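Side-chain contacts in hypothetical protein (Pseudomonas aeruginosa, PDB 2H9F), which probably isomerises methylaconitate, acting as a PrpF-type isomerase: residues G233-R237 and E238-G242; F115-A119 and G120-P124. One frame throughout, in Å; residues are numbered along the deposited sequence. Where two conformers were deposited one is given.

Interaction 1. Residues G233-R237 and E238-G242; sequences GTELR and EEING
The carboxylates of Glu235 and Glu239 lie close with their planes 74° apart, and Glu239 OE1 comes up against the aliphatic part of Glu235, four residues earlier, 3.4 Å from its CG. The other oxygen, Glu239 OE2, receives the N-H of Leu236 from above the carboxylate plane; the bond is almost straight but long, with Leu236 N and Glu239 OE2 3.3 Å apart, and a water also donates to OE2. What turns the chain back is chi1 of Glu239 (57°), which sets CG between the backbone N and the carbonyl carbon, from where the rest runs extended toward Leu236. Glu235 bends away at chi2, and its OE1 is met on the syn side by Gly233 N at 2.8 Å, while OE2 takes the N-H of Arg232. These two bonds probably ease the nearness of a second negative charge, Glu235 OE2 being 4.5 Å from Glu239 OE1. Further on, Asn241 ND2 lies 3.7 Å from Arg237 CB, against the aliphatic stem of the arginine, and Asn241 OD1 bonds to Leu313 N. In the backbone, Arg237 O accepts from both Ile240 N (3.0 Å) and Asn241 N (2.9 Å). Ile240 CD1 packs on Glu235 CB, 3.9 Å away, and the isoleucine side chain also touches Phe281 and Phe250. With Leu236 as N-cap, Glu239 supplies one half of a capping box at the start of the short, weakly bonded helix, about 238-241.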
ATOM      1  N   GLY A 233      -7.234 -36.886   4.876  1.00 43.49           N
ATOM      2  CA  GLY A 233      -6.129 -36.142   4.263  1.00 41.11           C
ATOM      3  C   GLY A 233      -6.573 -35.092   3.275  1.00 40.43           C
ATOM      4  O   GLY A 233      -5.756 -34.318   2.812  1.00 41.70           O
ATOM      5  N   THR A 234      -7.866 -35.117   2.935  1.00 42.68           N
ATOM      6  CA  THR A 234      -8.506 -34.207   1.990  1.00 40.03           C
ATOM      7  C   THR A 234      -9.260 -33.056   2.685  1.00 42.51           C
ATOM      8  O   THR A 234      -9.734 -32.136   2.029  1.00 42.83           O
ATOM      9  CB  THR A 234      -9.506 -34.982   1.113  1.00 40.88           C
ATOM     10  OG1 THR A 234     -10.484 -35.609   1.944  1.00 37.71           O
ATOM     11  CG2 THR A 234      -8.793 -36.049   0.316  1.00 34.72           C
ATOM     12  N   GLU A 235      -9.357 -33.106   4.008  1.00 42.94           N
ATOM     13  CA  GLU A 235     -10.169 -32.163   4.756  1.00 43.48           C
ATOM     14  C   GLU A 235      -9.888 -30.692   4.433  1.00 45.62           C
ATOM     15  O   GLU A 235      -8.726 -30.281   4.271  1.00 47.17           O
ATOM     16  CB  GLU A 235      -9.970 -32.390   6.246  1.00 44.59           C
ATOM     17  CG  GLU A 235     -10.701 -33.609   6.832  1.00 47.39           C
ATOM     18  CD  GLU A 235      -9.994 -34.945   6.627  1.00 49.88           C
ATOM     19  OE1 GLU A 235      -8.825 -34.937   6.164  1.00 41.88           O
ATOM     20  OE2 GLU A 235     -10.634 -35.983   6.962  1.00 46.07           O
ATOM     21  N   LEU A 236     -10.953 -29.894   4.365  1.00 43.03           N
ATOM     22  CA  LEU A 236     -10.840 -28.451   4.186  1.00 43.17           C
ATOM     23  C   LEU A 236     -11.010 -27.706   5.519  1.00 42.64           C
ATOM     24  O   LEU A 236     -11.254 -28.304   6.567  1.00 44.11           O
ATOM     25  CB  LEU A 236     -11.894 -27.960   3.194  1.00 45.29           C
ATOM     26  CG  LEU A 236     -11.925 -28.655   1.839  1.00 43.22           C
ATOM     27  CD1 LEU A 236     -13.154 -28.187   1.079  1.00 46.07           C
ATOM     28  CD2 LEU A 236     -10.619 -28.415   1.054  1.00 48.14           C
ATOM     29  N   ARG A 237     -10.865 -26.392   5.486  1.00 41.52           N
ATOM     30  CA  ARG A 237     -10.856 -25.639   6.724  1.00 41.67           C
ATOM     31  C   ARG A 237     -12.153 -25.750   7.493  1.00 39.60           C
ATOM     32  O   ARG A 237     -12.141 -25.945   8.697  1.00 37.80           O
ATOM     33  CB  ARG A 237     -10.534 -24.189   6.450  1.00 43.63           C
ATOM     34  CG  ARG A 237      -9.072 -23.976   6.174  1.00 45.87           C
ATOM     35  CD  ARG A 237      -8.747 -22.505   6.121  1.00 49.78           C
ATOM     36  NE  ARG A 237      -9.565 -21.855   5.116  1.00 50.96           N
ATOM     37  CZ  ARG A 237      -9.796 -20.544   5.044  1.00 54.57           C
ATOM     38  NH1 ARG A 237      -9.251 -19.682   5.906  1.00 54.86           N
ATOM     39  NH2 ARG A 237     -10.574 -20.097   4.074  1.00 55.75           N
ATOM     40  N   GLU A 238     -13.281 -25.647   6.806  1.00 39.77           N
ATOM     41  CA  GLU A 238     -14.536 -25.628   7.522  1.00 43.59           C
ATOM     42  C   GLU A 238     -14.770 -26.867   8.397  1.00 41.84           C
ATOM     43  O   GLU A 238     -15.389 -26.774   9.451  1.00 43.29           O
ATOM     44  CB  GLU A 238     -15.697 -25.431   6.563  1.00 40.85           C
ATOM     45  CG  GLU A 238     -16.992 -25.078   7.255  1.00 52.29           C
ATOM     46  CD  GLU A 238     -18.196 -25.012   6.289  1.00 52.68           C
ATOM     47  OE1 GLU A 238     -17.972 -25.092   5.052  1.00 64.67           O
ATOM     48  OE2 GLU A 238     -19.357 -24.889   6.770  1.00 63.02           O
ATOM     49  N   GLU A 239     -14.285 -28.030   7.983  1.00 41.05           N
ATOM     50  CA  GLU A 239     -14.593 -29.247   8.742  1.00 40.99           C
ATOM     51  C   GLU A 239     -13.645 -29.462   9.910  1.00 39.66           C
ATOM     52  O   GLU A 239     -13.830 -30.391  10.681  1.00 38.65           O
ATOM     53  CB  GLU A 239     -14.718 -30.506   7.855  1.00 38.15           C
ATOM     54  CG  GLU A 239     -13.539 -30.831   7.023  1.00 44.22           C
ATOM     55  CD  GLU A 239     -13.823 -31.844   5.895  1.00 42.80           C
ATOM     56  OE1 GLU A 239     -13.963 -33.065   6.188  1.00 37.54           O
ATOM     57  OE2 GLU A 239     -13.848 -31.393   4.719  1.00 42.81           O
ATOM     58  N   ILE A 240     -12.660 -28.591  10.077  1.00 41.07           N
ATOM     59  CA  ILE A 240     -11.757 -28.721  11.219  1.00 39.97           C
ATOM     60  C   ILE A 240     -11.811 -27.493  12.120  1.00 40.46           C
ATOM     61  O   ILE A 240     -11.981 -27.603  13.333  1.00 38.38           O
ATOM     62  CB  ILE A 240     -10.330 -28.954  10.779  1.00 41.84           C
ATOM     63  CG1 ILE A 240     -10.211 -30.291  10.044  1.00 42.99           C
ATOM     64  CG2 ILE A 240      -9.410 -28.983  12.012  1.00 37.90           C
ATOM     65  CD1 ILE A 240      -8.787 -30.653   9.560  1.00 39.58           C
ATOM     66  N   ASN A 241     -11.687 -26.319  11.509  1.00 41.20           N
ATOM     67  CA  ASN A 241     -11.541 -25.074  12.240  1.00 41.20           C
ATOM     68  C   ASN A 241     -12.750 -24.633  13.054  1.00 41.97           C
ATOM     69  O   ASN A 241     -12.630 -23.724  13.870  1.00 44.07           O
ATOM     70  CB  ASN A 241     -11.107 -23.970  11.279  1.00 40.94           C
ATOM     71  CG  ASN A 241      -9.690 -24.148  10.827  1.00 38.99           C
ATOM     72  OD1 ASN A 241      -8.976 -24.992  11.350  1.00 35.74           O
ATOM     73  ND2 ASN A 241      -9.269 -23.359   9.866  1.00 38.92           N
ATOM     74  N   GLY A 242     -13.896 -25.275  12.848  1.00 43.62           N
ATOM     75  CA  GLY A 242     -15.066 -25.037  13.682  1.00 44.47           C
ATOM     76  C   GLY A 242     -15.260 -25.981  14.864  1.00 45.12           C
ATOM     77  O   GLY A 242     -16.232 -25.838  15.599  1.00 46.21           O
TER
HETATM   78  O   HOH W   1     -13.293 -33.855   2.937  1.00 53.26           O

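Interaction 2. Residues F115-A119 and G120-P124; sequences FALHA and GLVDP
Val122 carries its CG1 opposite the backbone N (chi1 178°), which puts CG2 beside that N and facing the last turn of the helix, 3.9 Å from Ala116 CB. Leu117, with chi1 at -68°, holds CG opposite its carbonyl carbon; although the side chain sets out away from the loop, its CD2 returns to within 4.0 Å of Val122 CB. The valine thus rests on two successive residues of the helix. A further apolar contact forms at the turn itself, where Leu121 CD1 sits 3.9 Å from Ala119 CB. The same alanine methyl lies over the centre of one face of the Phe115 ring, 4.0 Å above its plane. Between these contacts the backbone closes as a Schellman motif. Leu121 N reaches back to Ala116 O at 3.0 Å, and Gly120 N to Leu117 O at 3.2 Å. Gly120 takes positive phi (75°), the left-handed conformation in which glycine is common at this position of a Schellman motif. The motif ends helix 106-118 beside the surrounding strands: Phe115, Ala116 and Leu121 all pack on Leu75 of strand 71-77, and Ala116 and Leu117 on Val135 of strand 131-139. Arg26 bonds to Ala119 O and Lys77 to Leu121 O, while His118, in the conformer given, packs against Arg390 of the second subunit.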
ATOM      1  N   PHE A 115      15.842  -9.396 -12.819  1.00 31.40           N
ATOM      2  CA  PHE A 115      16.474  -8.099 -12.929  1.00 31.86           C
ATOM      3  C   PHE A 115      17.901  -8.213 -13.386  1.00 31.84           C
ATOM      4  O   PHE A 115      18.379  -7.337 -14.084  1.00 33.52           O
ATOM      5  CB  PHE A 115      16.455  -7.385 -11.577  1.00 33.10           C
ATOM      6  CG  PHE A 115      16.989  -5.975 -11.620  1.00 29.76           C
ATOM      7  CD1 PHE A 115      16.361  -5.012 -12.397  1.00 32.85           C
ATOM      8  CD2 PHE A 115      18.098  -5.613 -10.885  1.00 30.71           C
ATOM      9  CE1 PHE A 115      16.845  -3.717 -12.425  1.00 31.59           C
ATOM     10  CE2 PHE A 115      18.570  -4.352 -10.934  1.00 31.27           C
ATOM     11  CZ  PHE A 115      17.926  -3.401 -11.700  1.00 29.85           C
ATOM     12  N   ALA A 116      18.595  -9.278 -12.966  1.00 29.67           N
ATOM     13  CA  ALA A 116      19.969  -9.513 -13.399  1.00 27.54           C
ATOM     14  C   ALA A 116      20.057  -9.452 -14.910  1.00 28.71           C
ATOM     15  O   ALA A 116      21.012  -8.929 -15.456  1.00 31.70           O
ATOM     16  CB  ALA A 116      20.462 -10.882 -12.925  1.00 24.04           C
ATOM     17  N   LEU A 117      19.036 -10.003 -15.580  1.00 31.60           N
ATOM     18  CA  LEU A 117      18.955  -9.988 -17.044  1.00 29.67           C
ATOM     19  C   LEU A 117      18.465  -8.652 -17.615  1.00 31.92           C
ATOM     20  O   LEU A 117      19.071  -8.152 -18.583  1.00 31.47           O
ATOM     21  CB  LEU A 117      18.097 -11.145 -17.532  1.00 31.45           C
ATOM     22  CG  LEU A 117      18.712 -12.550 -17.311  1.00 29.80           C
ATOM     23  CD1 LEU A 117      17.639 -13.633 -17.413  1.00 27.01           C
ATOM     24  CD2 LEU A 117      19.791 -12.797 -18.327  1.00 26.59           C
ATOM     25  N   HIS A 118      17.425  -8.049 -17.029  1.00 29.90           N
ATOM     26  CA  HIS A 118      17.001  -6.736 -17.500  0.50 30.15           C
ATOM     27  C   HIS A 118      18.145  -5.734 -17.342  1.00 30.27           C
ATOM     28  O   HIS A 118      18.316  -4.873 -18.170  1.00 31.03           O
ATOM     29  CB  HIS A 118      15.757  -6.248 -16.760  0.50 30.02           C
ATOM     30  CG  HIS A 118      14.592  -7.191 -16.829  0.50 26.93           C
ATOM     31  ND1 HIS A 118      13.909  -7.464 -17.995  0.50 24.89           N
ATOM     32  CD2 HIS A 118      13.984  -7.907 -15.856  0.50 23.76           C
ATOM     33  CE1 HIS A 118      12.923  -8.296 -17.727  0.50 25.52           C
ATOM     34  NE2 HIS A 118      12.945  -8.572 -16.432  0.50 11.94           N
ATOM     35  N   ALA A 119      18.946  -5.902 -16.311  1.00 29.99           N
ATOM     36  CA  ALA A 119      20.011  -4.975 -16.010  1.00 28.94           C
ATOM     37  C   ALA A 119      21.290  -5.165 -16.787  1.00 29.98           C
ATOM     38  O   ALA A 119      22.229  -4.354 -16.623  1.00 29.48           O
ATOM     39  CB  ALA A 119      20.320  -5.013 -14.527  1.00 28.03           C
ATOM     40  N   GLY A 120      21.376  -6.229 -17.578  1.00 29.71           N
ATOM     41  CA  GLY A 120      22.549  -6.466 -18.410  1.00 27.73           C
ATOM     42  C   GLY A 120      23.717  -6.953 -17.605  1.00 28.99           C
ATOM     43  O   GLY A 120      24.871  -6.734 -17.994  1.00 28.33           O
ATOM     44  N   LEU A 121      23.465  -7.606 -16.480  1.00 29.18           N
ATOM     45  CA  LEU A 121      24.579  -7.960 -15.604  1.00 29.38           C
ATOM     46  C   LEU A 121      25.076  -9.387 -15.816  1.00 29.99           C
ATOM     47  O   LEU A 121      26.050  -9.807 -15.210  1.00 32.26           O
ATOM     48  CB  LEU A 121      24.181  -7.748 -14.143  1.00 29.25           C
ATOM     49  CG  LEU A 121      23.884  -6.320 -13.680  1.00 29.99           C
ATOM     50  CD1 LEU A 121      23.205  -6.352 -12.318  1.00 29.55           C
ATOM     51  CD2 LEU A 121      25.163  -5.524 -13.636  1.00 27.00           C
ATOM     52  N   VAL A 122      24.406 -10.138 -16.679  1.00 32.76           N
ATOM     53  CA  VAL A 122      24.799 -11.533 -16.940  1.00 30.45           C
ATOM     54  C   VAL A 122      25.611 -11.659 -18.227  1.00 31.09           C
ATOM     55  O   VAL A 122      25.267 -11.089 -19.248  1.00 30.48           O
ATOM     56  CB  VAL A 122      23.563 -12.447 -16.987  1.00 29.11           C
ATOM     57  CG1 VAL A 122      23.961 -13.887 -17.301  1.00 25.57           C
ATOM     58  CG2 VAL A 122      22.822 -12.361 -15.656  1.00 28.59           C
ATOM     59  N   ASP A 123      26.709 -12.401 -18.157  1.00 31.96           N
ATOM     60  CA  ASP A 123      27.531 -12.691 -19.330  1.00 32.67           C
ATOM     61  C   ASP A 123      26.595 -13.174 -20.448  1.00 33.25           C
ATOM     62  O   ASP A 123      25.825 -14.115 -20.274  1.00 32.21           O
ATOM     63  CB  ASP A 123      28.549 -13.772 -18.961  1.00 33.82           C
ATOM     64  CG  ASP A 123      29.486 -14.169 -20.114  1.00 37.24           C
ATOM     65  OD1 ASP A 123      29.348 -13.684 -21.274  1.00 33.76           O
ATOM     66  OD2 ASP A 123      30.390 -14.986 -19.807  1.00 39.94           O
ATOM     67  N   PRO A 124      26.631 -12.514 -21.603  1.00 34.91           N
ATOM     68  CA  PRO A 124      25.737 -12.944 -22.684  1.00 33.69           C
ATOM     69  C   PRO A 124      26.020 -14.343 -23.222  1.00 33.28           C
ATOM     70  O   PRO A 124      25.128 -14.952 -23.832  1.00 30.38           O
ATOM     71  CB  PRO A 124      25.957 -11.894 -23.759  1.00 35.03           C
ATOM     72  CG  PRO A 124      27.274 -11.327 -23.469  1.00 39.72           C
ATOM     73  CD  PRO A 124      27.444 -11.350 -21.983  1.00 35.98           C
TER

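From the N terminus, interaction 2 comes first: it ends helix 106-118 and turns the chain into the loop leading to strand 131-139. About a hundred residues later interaction 1 follows, in the loop after strand 220-225, where it opens the short helix ahead of helix 244-260. Each closes only a tight local turn, so the two stand in series and neither nests nor crosses. The centres of interactions 1 and 2 are about 46 Å apart, on opposite sides of the chain's centre. Interaction 2 ties a helix end to strands 71-77 and 131-139, with the second subunit nearby; interaction 1 joins its loop to strands 278-283 and 312-313 and to helix 244-260.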